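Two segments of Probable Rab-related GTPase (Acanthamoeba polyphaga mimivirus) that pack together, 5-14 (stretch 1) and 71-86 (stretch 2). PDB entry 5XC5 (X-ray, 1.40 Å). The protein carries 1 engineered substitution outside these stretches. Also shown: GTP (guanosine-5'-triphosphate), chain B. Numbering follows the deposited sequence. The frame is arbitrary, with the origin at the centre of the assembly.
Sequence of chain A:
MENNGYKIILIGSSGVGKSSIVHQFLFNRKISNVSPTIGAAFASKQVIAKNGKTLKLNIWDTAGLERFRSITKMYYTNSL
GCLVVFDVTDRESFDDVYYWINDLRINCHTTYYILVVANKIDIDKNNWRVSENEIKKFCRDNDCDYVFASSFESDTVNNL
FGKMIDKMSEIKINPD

Stretch 1, residues 5-14: GYKIILIGSS
Stretch 2, residues 71-86: ITKMYYTNSLGCLVVF

How do the two backbones lie together? The strand through Ile-8 to Ile-11 and the strand through Cys-82 to Val-85 are neighbouring and parallel, axes 4.7 Å apart at closest approach and inclined by 15°, with Ile-8 beside Gly-81, Ile-9 beside Cys-82, Leu-10 beside Leu-83 and Ile-11 beside Val-84 (CA-CA 4.7-5.0 Å). Hydrogen bonds alternate: Gly-81 N to Lys-7 O 3.1 Å, Ile-9 N to Gly-81 O 3.1 Å, Leu-83 N to Ile-9 O 2.9 Å, Ile-11 N to Leu-83 O 2.9 Å and Val-85 N to Ile-11 O 2.9 Å. Leu-80 N also reaches Lys-7 O, at 2.9 Å.

Why does Lys-7 cover the most surface? Its all-trans side chain (chi1 to chi4 t) runs out over the loop before the second strand, and its ammonium donates from NZ to Thr-77 O at 2.8 Å and to Tyr-75 O at 2.9 Å. The long aliphatic part passes the type II turn Tyr-76 to Ser-79, with CE 3.6 Å from Ser-79 OG; that hydroxyl bonds Tyr-76 O at 2.8 Å.

What do Ile-11 and Ile-9 bury? Both adopt chi1 p, chi2 t and share a sheet face with Cys-82 and Val-84. Ile-11 CD1 lies 3.6 Å from Cys-82 SG, and its CG1 3.9 Å from Val-84 CG2. Tyr-76 (chi1 m) turns its ring edge to both isoleucines: CD1 is 3.9 Å from Ile-9 CD1 and CE1 4.1 Å from Ile-11 CG2. Branched apolar chains suit this buried, extended backbone.

What fills the other face? Leu-10 (chi1 m, chi2 p) sets CG 3.8 Å from Leu-83 CD1, Leu-83 being m, t. Gly-81 leaves room for Ile-8 (m, m): an ideal CB there would sit 3.0 Å from Ile-8 CD1. Gly-12, at phi 150° and psi 165°, likewise lacks a CB that would clash with Val-85 O.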

ATOM      1  N   GLY A   5       0.426  18.080   6.396  1.00 22.24           N
ATOM      2  CA  GLY A   5       0.508  16.627   6.378  1.00 19.70           C
ATOM      3  C   GLY A   5       0.945  16.034   5.049  1.00 17.03           C
ATOM      4  O   GLY A   5       1.184  16.746   4.075  1.00 19.12           O
ATOM      5  N   TYR A   6       1.034  14.709   4.999  1.00 14.58           N
ATOM      6  CA  TYR A   6       1.519  13.997   3.825  1.00 13.33           C
ATOM      7  C   TYR A   6       0.460  13.000   3.383  1.00 13.29           C
ATOM      8  O   TYR A   6       0.168  12.045   4.108  1.00 12.40           O
ATOM      9  CB  TYR A   6       2.820  13.261   4.158  1.00 14.88           C
ATOM     10  CG  TYR A   6       3.972  14.185   4.472  1.00 16.66           C
ATOM     11  CD1 TYR A   6       4.087  14.792   5.714  1.00 18.69           C
ATOM     12  CD2 TYR A   6       4.932  14.463   3.511  1.00 18.73           C
ATOM     13  CE1 TYR A   6       5.139  15.660   5.993  1.00 18.51           C
ATOM     14  CE2 TYR A   6       5.994  15.320   3.786  1.00 19.69           C
ATOM     15  CZ  TYR A   6       6.084  15.911   5.027  1.00 17.40           C
ATOM     16  OH  TYR A   6       7.140  16.768   5.293  1.00 24.25           O
ATOM     17  N   LYS A   7      -0.099  13.207   2.189  1.00 12.44           N
ATOM     18  CA  LYS A   7      -1.170  12.346   1.699  1.00 12.32           C
ATOM     19  C   LYS A   7      -0.605  11.021   1.197  1.00 11.13           C
ATOM     20  O   LYS A   7       0.200  10.991   0.264  1.00 12.30           O
ATOM     21  CB  LYS A   7      -1.982  13.036   0.605  1.00 12.56           C
ATOM     22  CG  LYS A   7      -3.048  12.121  -0.012  1.00 13.26           C
ATOM     23  CD  LYS A   7      -4.007  12.867  -0.929  1.00 13.63           C
ATOM     24  CE  LYS A   7      -4.993  11.893  -1.571  1.00 14.59           C
ATOM     25  NZ  LYS A   7      -6.032  12.592  -2.393  1.00 15.87           N
ATOM     26  N   ILE A   8      -1.029   9.934   1.831  1.00 10.21           N
ATOM     27  CA  ILE A   8      -0.651   8.573   1.468  1.00 10.94           C
ATOM     28  C   ILE A   8      -1.929   7.836   1.105  1.00 11.30           C
ATOM     29  O   ILE A   8      -2.898   7.865   1.872  1.00 11.66           O
ATOM     30  CB  ILE A   8       0.028   7.842   2.645  1.00 11.72           C
ATOM     31  CG1 ILE A   8       1.080   8.715   3.337  1.00 14.48           C
ATOM     32  CG2 ILE A   8       0.584   6.472   2.199  1.00 13.35           C
ATOM     33  CD1 ILE A   8       2.232   9.100   2.467  1.00 15.38           C
ATOM     34  N   ILE A   9      -1.935   7.160  -0.044  1.00  9.66           N
ATOM     35  CA  ILE A   9      -3.069   6.311  -0.409  1.00 11.39           C
ATOM     36  C   ILE A   9      -2.624   4.857  -0.507  1.00  9.97           C
ATOM     37  O   ILE A   9      -1.486   4.557  -0.889  1.00 12.16           O
ATOM     38  CB  ILE A   9      -3.776   6.748  -1.711  1.00 12.32           C
ATOM     39  CG1 ILE A   9      -2.847   6.605  -2.920  1.00 12.50           C
ATOM     40  CG2 ILE A   9      -4.357   8.152  -1.576  1.00 12.33           C
ATOM     41  CD1 ILE A   9      -3.535   6.890  -4.242  1.00 13.39           C
ATOM     42  N   LEU A  10      -3.542   3.949  -0.179  1.00  8.84           N
ATOM     43  CA  LEU A  10      -3.365   2.521  -0.422  1.00  9.22           C
ATOM     44  C   LEU A  10      -4.306   2.129  -1.545  1.00  9.42           C
ATOM     45  O   LEU A  10      -5.519   2.365  -1.454  1.00  9.85           O
ATOM     46  CB  LEU A  10      -3.686   1.677   0.811  1.00 10.16           C
ATOM     47  CG  LEU A  10      -2.704   1.817   1.963  1.00 11.51           C
ATOM     48  CD1 LEU A  10      -3.133   2.953   2.861  1.00 13.80           C
ATOM     49  CD2 LEU A  10      -2.590   0.486   2.731  1.00 12.39           C
ATOM     50  N   ILE A  11      -3.743   1.540  -2.603  1.00  8.91           N
ATOM     51  CA  ILE A  11      -4.512   1.042  -3.735  1.00  8.52           C
ATOM     52  C   ILE A  11      -4.068  -0.384  -4.038  1.00  9.00           C
ATOM     53  O   ILE A  11      -2.982  -0.814  -3.643  1.00  9.47           O
ATOM     54  CB  ILE A  11      -4.388   1.938  -4.984  1.00  9.56           C
ATOM     55  CG1 ILE A  11      -2.959   1.910  -5.524  1.00  9.66           C
ATOM     56  CG2 ILE A  11      -4.784   3.380  -4.661  1.00 10.25           C
ATOM     57  CD1 ILE A  11      -2.725   2.842  -6.738  1.00  9.20           C
ATOM     58  N   GLY A  12      -4.929  -1.120  -4.718  1.00  7.94           N
ATOM     59  CA  GLY A  12      -4.689  -2.520  -5.017  1.00  9.39           C
ATOM     60  C   GLY A  12      -6.007  -3.256  -5.105  1.00  9.13           C
ATOM     61  O   GLY A  12      -7.054  -2.763  -4.698  1.00  8.80           O
ATOM     62  N   SER A  13      -5.948  -4.458  -5.677  1.00  9.07           N
ATOM     63  CA  SER A  13      -7.174  -5.172  -5.987  1.00  9.94           C
ATOM     64  C   SER A  13      -7.858  -5.663  -4.713  1.00  9.46           C
ATOM     65  O   SER A  13      -7.289  -5.651  -3.623  1.00  9.45           O
ATOM     66  CB  SER A  13      -6.878  -6.306  -6.957  1.00 11.74           C
ATOM     67  OG  SER A  13      -6.454  -5.714  -8.173  1.00 15.45           O
ATOM     68  N   SER A  14      -9.116  -6.069  -4.857  1.00  9.94           N
ATOM     69  CA  SER A  14      -9.902  -6.412  -3.679  1.00 11.13           C
ATOM     70  C   SER A  14      -9.347  -7.656  -2.993  1.00 10.83           C
ATOM     71  O   SER A  14      -8.935  -8.615  -3.649  1.00 12.20           O
ATOM     72  CB  SER A  14     -11.362  -6.642  -4.062  1.00 12.14           C
ATOM     73  OG  SER A  14     -12.117  -7.021  -2.921  1.00 12.34           O
ATOM     74  N   ILE A  71     -14.825   5.374  -7.653  1.00  9.09           N
ATOM     75  CA  ILE A  71     -14.621   6.068  -6.384  1.00  9.41           C
ATOM     76  C   ILE A  71     -13.138   6.229  -6.105  1.00  9.16           C
ATOM     77  O   ILE A  71     -12.655   7.330  -5.820  1.00  9.48           O
ATOM     78  CB  ILE A  71     -15.290   5.311  -5.220  1.00  9.99           C
ATOM     79  CG1 ILE A  71     -16.787   5.122  -5.445  1.00  9.98           C
ATOM     80  CG2 ILE A  71     -15.019   6.047  -3.899  1.00 11.60           C
ATOM     81  CD1 ILE A  71     -17.455   4.275  -4.358  1.00 10.81           C
ATOM     82  N   THR A  72     -12.398   5.127  -6.184  1.00  8.53           N
ATOM     83  CA  THR A  72     -10.979   5.132  -5.851  1.00  9.24           C
ATOM     84  C   THR A  72     -10.211   6.139  -6.689  1.00 10.07           C
ATOM     85  O   THR A  72      -9.303   6.810  -6.183  1.00 10.92           O
ATOM     86  CB  THR A  72     -10.438   3.712  -6.028  1.00  9.97           C
ATOM     87  OG1 THR A  72     -11.050   2.879  -5.033  1.00  9.33           O
ATOM     88  CG2 THR A  72      -8.922   3.670  -5.889  1.00  9.62           C
ATOM     89  N   LYS A  73     -10.586   6.282  -7.962  1.00 10.73           N
ATOM     90  CA  LYS A  73      -9.917   7.207  -8.866  1.00 13.17           C
ATOM     91  C   LYS A  73      -9.935   8.634  -8.331  1.00 13.10           C
ATOM     92  O   LYS A  73      -8.993   9.393  -8.573  1.00 14.78           O
ATOM     93  CB  LYS A  73     -10.610   7.132 -10.231  1.00 17.04           C
ATOM     94  CG  LYS A  73     -10.136   8.146 -11.258  1.00 20.16           C
ATOM     95  CD  LYS A  73     -10.758   7.886 -12.640  1.00 23.64           C
ATOM     96  CE  LYS A  73     -10.166   6.652 -13.311  1.00 26.61           C
ATOM     97  NZ  LYS A  73     -10.875   6.258 -14.571  1.00 28.36           N
ATOM     98  N   MET A  74     -10.977   9.008  -7.587  1.00 11.09           N
ATOM     99  CA  MET A  74     -11.106  10.380  -7.099  1.00 10.83           C
ATOM    100  C   MET A  74     -10.156  10.697  -5.961  1.00 14.46           C
ATOM    101  O   MET A  74     -10.117  11.852  -5.516  1.00 17.63           O
ATOM    102  CB  MET A  74     -12.556  10.638  -6.681  1.00 13.18           C
ATOM    103  CG  MET A  74     -13.550  10.532  -7.834  1.00 12.91           C
ATOM    104  SD  MET A  74     -13.173  11.675  -9.183  1.00 15.62           S
ATOM    105  CE  MET A  74     -13.435  13.235  -8.366  1.00 19.12           C
ATOM    106  N   TYR A  75      -9.379   9.722  -5.494  1.00 12.20           N
ATOM    107  CA  TYR A  75      -8.447   9.912  -4.394  1.00 13.46           C
ATOM    108  C   TYR A  75      -6.994   9.944  -4.842  1.00 14.11           C
ATOM    109  O   TYR A  75      -6.107  10.150  -4.003  1.00 15.07           O
ATOM    110  CB  TYR A  75      -8.704   8.861  -3.300  1.00 13.20           C
ATOM    111  CG  TYR A  75     -10.045   9.112  -2.669  1.00 15.35           C
ATOM    112  CD1 TYR A  75     -11.198   8.545  -3.194  1.00 15.85           C
ATOM    113  CD2 TYR A  75     -10.174   9.985  -1.593  1.00 16.15           C
ATOM    114  CE1 TYR A  75     -12.443   8.813  -2.647  1.00 15.61           C
ATOM    115  CE2 TYR A  75     -11.413  10.264  -1.041  1.00 16.04           C
ATOM    116  CZ  TYR A  75     -12.543   9.671  -1.568  1.00 18.33           C
ATOM    117  OH  TYR A  75     -13.778   9.945  -1.021  1.00 21.23           O
ATOM    118  N   TYR A  76      -6.729   9.776  -6.142  1.00 13.12           N
ATOM    119  CA  TYR A  76      -5.356   9.780  -6.641  1.00 14.31           C
ATOM    120  C   TYR A  76      -4.704  11.146  -6.487  1.00 16.81           C
ATOM    121  O   TYR A  76      -3.518  11.239  -6.149  1.00 14.63           O
ATOM    122  CB  TYR A  76      -5.333   9.420  -8.125  1.00 13.32           C
ATOM    123  CG  TYR A  76      -5.650   7.991  -8.494  1.00 13.81           C
ATOM    124  CD1 TYR A  76      -5.277   6.924  -7.678  1.00 16.02           C
ATOM    125  CD2 TYR A  76      -6.294   7.706  -9.684  1.00 12.47           C
ATOM    126  CE1 TYR A  76      -5.563   5.618  -8.045  1.00 17.60           C
ATOM    127  CE2 TYR A  76      -6.577   6.412 -10.053  1.00 14.34           C
ATOM    128  CZ  TYR A  76      -6.211   5.375  -9.237  1.00 14.04           C
ATOM    129  OH  TYR A  76      -6.507   4.074  -9.607  1.00 17.64           O
ATOM    130  N   THR A  77      -5.444  12.212  -6.785  1.00 17.59           N
ATOM    131  CA  THR A  77      -4.820  13.512  -6.979  1.00 18.35           C
ATOM    132  C   THR A  77      -4.174  14.000  -5.687  1.00 16.98           C
ATOM    133  O   THR A  77      -4.677  13.757  -4.586  1.00 17.46           O
ATOM    134  CB  THR A  77      -5.851  14.516  -7.508  1.00 21.99           C
ATOM    135  OG1 THR A  77      -5.203  15.757  -7.813  1.00 28.83           O
ATOM    136  CG2 THR A  77      -6.951  14.754  -6.496  1.00 19.12           C
ATOM    137  N   ASN A  78      -3.027  14.663  -5.830  1.00 16.87           N
ATOM    138  CA  ASN A  78      -2.268  15.263  -4.735  1.00 17.20           C
ATOM    139  C   ASN A  78      -1.656  14.243  -3.786  1.00 17.73           C
ATOM    140  O   ASN A  78      -1.230  14.611  -2.684  1.00 17.42           O
ATOM    141  CB  ASN A  78      -3.070  16.315  -3.958  1.00 18.59           C
ATOM    142  CG  ASN A  78      -3.465  17.488  -4.820  1.00 22.90           C
ATOM    143  OD1 ASN A  78      -2.667  17.973  -5.623  1.00 27.47           O
ATOM    144  ND2 ASN A  78      -4.699  17.948  -4.669  1.00 29.21           N
ATOM    145  N   SER A  79      -1.597  12.971  -4.172  1.00 14.66           N
ATOM    146  CA  SER A  79      -0.943  11.980  -3.331  1.00 14.63           C
ATOM    147  C   SER A  79       0.558  12.219  -3.348  1.00 15.91           C
ATOM    148  O   SER A  79       1.145  12.449  -4.410  1.00 18.43           O
ATOM    149  CB  SER A  79      -1.241  10.582  -3.861  1.00 14.92           C
ATOM    150  OG  SER A  79      -2.611  10.276  -3.702  1.00 17.07           O
ATOM    151  N   LEU A  80       1.183  12.171  -2.173  1.00 13.07           N
ATOM    152  CA  LEU A  80       2.634  12.230  -2.078  1.00 12.71           C
ATOM    153  C   LEU A  80       3.278  10.854  -1.982  1.00 13.18           C
ATOM    154  O   LEU A  80       4.382  10.657  -2.492  1.00 13.80           O
ATOM    155  CB  LEU A  80       3.054  13.081  -0.870  1.00 13.09           C
ATOM    156  CG  LEU A  80       2.552  14.530  -0.919  1.00 16.69           C
ATOM    157  CD1 LEU A  80       3.049  15.327   0.289  1.00 18.52           C
ATOM    158  CD2 LEU A  80       2.963  15.206  -2.212  1.00 19.53           C
ATOM    159  N   GLY A  81       2.605   9.897  -1.358  1.00 11.06           N
ATOM    160  CA  GLY A  81       3.093   8.534  -1.313  1.00 11.32           C
ATOM    161  C   GLY A  81       1.954   7.584  -1.628  1.00 10.46           C
ATOM    162  O   GLY A  81       0.785   7.888  -1.402  1.00 11.04           O
ATOM    163  N   CYS A  82       2.315   6.426  -2.155  1.00 10.10           N
ATOM    164  CA  CYS A  82       1.313   5.424  -2.485  1.00  9.67           C
ATOM    165  C   CYS A  82       1.852   4.046  -2.150  1.00 10.18           C
ATOM    166  O   CYS A  82       2.971   3.698  -2.543  1.00 10.22           O
ATOM    167  CB  CYS A  82       0.946   5.491  -3.976  1.00 10.24           C
ATOM    168  SG  CYS A  82      -0.224   4.220  -4.531  1.00 14.35           S
ATOM    169  N   LEU A  83       1.037   3.263  -1.447  1.00  9.06           N
ATOM    170  CA  LEU A  83       1.273   1.842  -1.256  1.00  9.51           C
ATOM    171  C   LEU A  83       0.389   1.099  -2.250  1.00  8.73           C
ATOM    172  O   LEU A  83      -0.837   1.267  -2.232  1.00  9.46           O
ATOM    173  CB  LEU A  83       0.890   1.459   0.172  1.00  9.54           C
ATOM    174  CG  LEU A  83       1.682   2.143   1.301  1.00 10.67           C
ATOM    175  CD1 LEU A  83       1.061   1.840   2.644  1.00 13.42           C
ATOM    176  CD2 LEU A  83       3.127   1.680   1.310  1.00 10.57           C
ATOM    177  N   VAL A  84       1.000   0.295  -3.123  1.00  7.93           N
ATOM    178  CA  VAL A  84       0.253  -0.543  -4.058  1.00  8.06           C
ATOM    179  C   VAL A  84       0.378  -1.983  -3.580  1.00  9.21           C
ATOM    180  O   VAL A  84       1.455  -2.581  -3.661  1.00  9.59           O
ATOM    181  CB  VAL A  84       0.761  -0.398  -5.498  1.00  8.46           C
ATOM    182  CG1 VAL A  84      -0.148  -1.172  -6.455  1.00  9.90           C
ATOM    183  CG2 VAL A  84       0.804   1.071  -5.897  1.00 10.36           C
ATOM    184  N   VAL A  85      -0.724  -2.544  -3.083  1.00  8.36           N
ATOM    185  CA  VAL A  85      -0.708  -3.822  -2.382  1.00  8.75           C
ATOM    186  C   VAL A  85      -1.204  -4.928  -3.303  1.00  9.22           C
ATOM    187  O   VAL A  85      -2.145  -4.731  -4.081  1.00  7.42           O
ATOM    188  CB  VAL A  85      -1.566  -3.719  -1.106  1.00  8.09           C
ATOM    189  CG1 VAL A  85      -1.431  -4.975  -0.263  1.00  9.21           C
ATOM    190  CG2 VAL A  85      -1.171  -2.480  -0.300  1.00  8.67           C
ATOM    191  N   PHE A  86      -0.563  -6.095  -3.218  1.00  7.69           N
ATOM    192  CA  PHE A  86      -1.079  -7.302  -3.856  1.00  9.22           C
ATOM    193  C   PHE A  86      -0.883  -8.491  -2.920  1.00  8.53           C
ATOM    194  O   PHE A  86      -0.198  -8.408  -1.902  1.00  9.02           O
ATOM    195  CB  PHE A  86      -0.460  -7.538  -5.243  1.00  9.48           C
ATOM    196  CG  PHE A  86       0.950  -8.066  -5.196  1.00  8.40           C
ATOM    197  CD1 PHE A  86       2.026  -7.190  -5.111  1.00  9.04           C
ATOM    198  CD2 PHE A  86       1.203  -9.436  -5.262  1.00  8.75           C
ATOM    199  CE1 PHE A  86       3.319  -7.658  -5.082  1.00  9.61           C
ATOM    200  CE2 PHE A  86       2.509  -9.909  -5.222  1.00  9.87           C
ATOM    201  CZ  PHE A  86       3.563  -9.011  -5.120  1.00  9.38           C
TER
HETATM  202  PG  GTP B 201     -10.929  -4.322  -0.441  1.00 11.07           P
HETATM  203  O1G GTP B 201     -11.312  -3.266   0.576  1.00 11.62           O
HETATM  204  O2G GTP B 201     -12.104  -5.157  -0.857  1.00 11.58           O
HETATM  205  O3G GTP B 201     -10.191  -3.741  -1.628  1.00 11.85           O
HETATM  206  O3B GTP B 201      -9.929  -5.428   0.246  1.00 10.67           O
HETATM  207  PB  GTP B 201      -8.619  -5.136   1.158  1.00  8.76           P
HETATM  208  O1B GTP B 201      -8.838  -3.930   2.051  1.00 10.19           O
HETATM  209  O2B GTP B 201      -7.399  -5.048   0.285  1.00  9.77           O
HETATM  210  O3A GTP B 201      -8.403  -6.502   1.994  1.00 10.58           O
HETATM  211  PA  GTP B 201      -8.844  -6.755   3.538  1.00 23.30           P
HETATM  212  O1A GTP B 201      -7.915  -5.998   4.494  1.00 11.34           O
HETATM  213  O2A GTP B 201     -10.357  -6.505   3.706  1.00 13.09           O
HETATM  214  O5' GTP B 201      -8.482  -8.333   3.681  1.00 11.44           O
HETATM  215  C5' GTP B 201      -9.151  -9.313   2.914  1.00 13.63           C
HETATM  216  C4' GTP B 201      -9.020 -10.671   3.601  1.00 14.16           C
HETATM  217  O4' GTP B 201      -7.650 -11.043   3.561  1.00 14.06           O
HETATM  218  C3' GTP B 201      -9.434 -10.662   5.061  1.00 18.15           C
HETATM  219  O3' GTP B 201     -10.105 -11.873   5.380  1.00 21.62           O
HETATM  220  C2' GTP B 201      -8.116 -10.610   5.802  1.00 17.37           C
HETATM  221  O2' GTP B 201      -8.183 -11.201   7.079  1.00 20.65           O
HETATM  222  C1' GTP B 201      -7.194 -11.361   4.862  1.00 14.03           C
HETATM  223  N9  GTP B 201      -5.818 -10.877   5.037  1.00 13.02           N
HETATM  224  C8  GTP B 201      -5.387  -9.577   5.097  1.00 12.63           C
HETATM  225  N7  GTP B 201      -4.047  -9.564   5.254  1.00 13.19           N
HETATM  226  C5  GTP B 201      -3.620 -10.852   5.302  1.00 11.59           C
HETATM  227  C6  GTP B 201      -2.361 -11.424   5.448  1.00 10.45           C
HETATM  228  O6  GTP B 201      -1.313 -10.767   5.574  1.00 11.69           O
HETATM  229  N1  GTP B 201      -2.297 -12.798   5.457  1.00 11.61           N
HETATM  230  C2  GTP B 201      -3.412 -13.595   5.312  1.00 11.76           C
HETATM  231  N2  GTP B 201      -3.256 -14.914   5.325  1.00 12.56           N
HETATM  232  N3  GTP B 201      -4.662 -13.041   5.158  1.00 12.40           N
HETATM  233  C4  GTP B 201      -4.733 -11.684   5.164  1.00 11.73           C
HETATM  234  O   HOH W   1      -9.022  13.166  -2.851  1.00 28.26           O
HETATM  235  O   HOH W   2      -3.355  -5.450  -6.513  1.00  9.98           O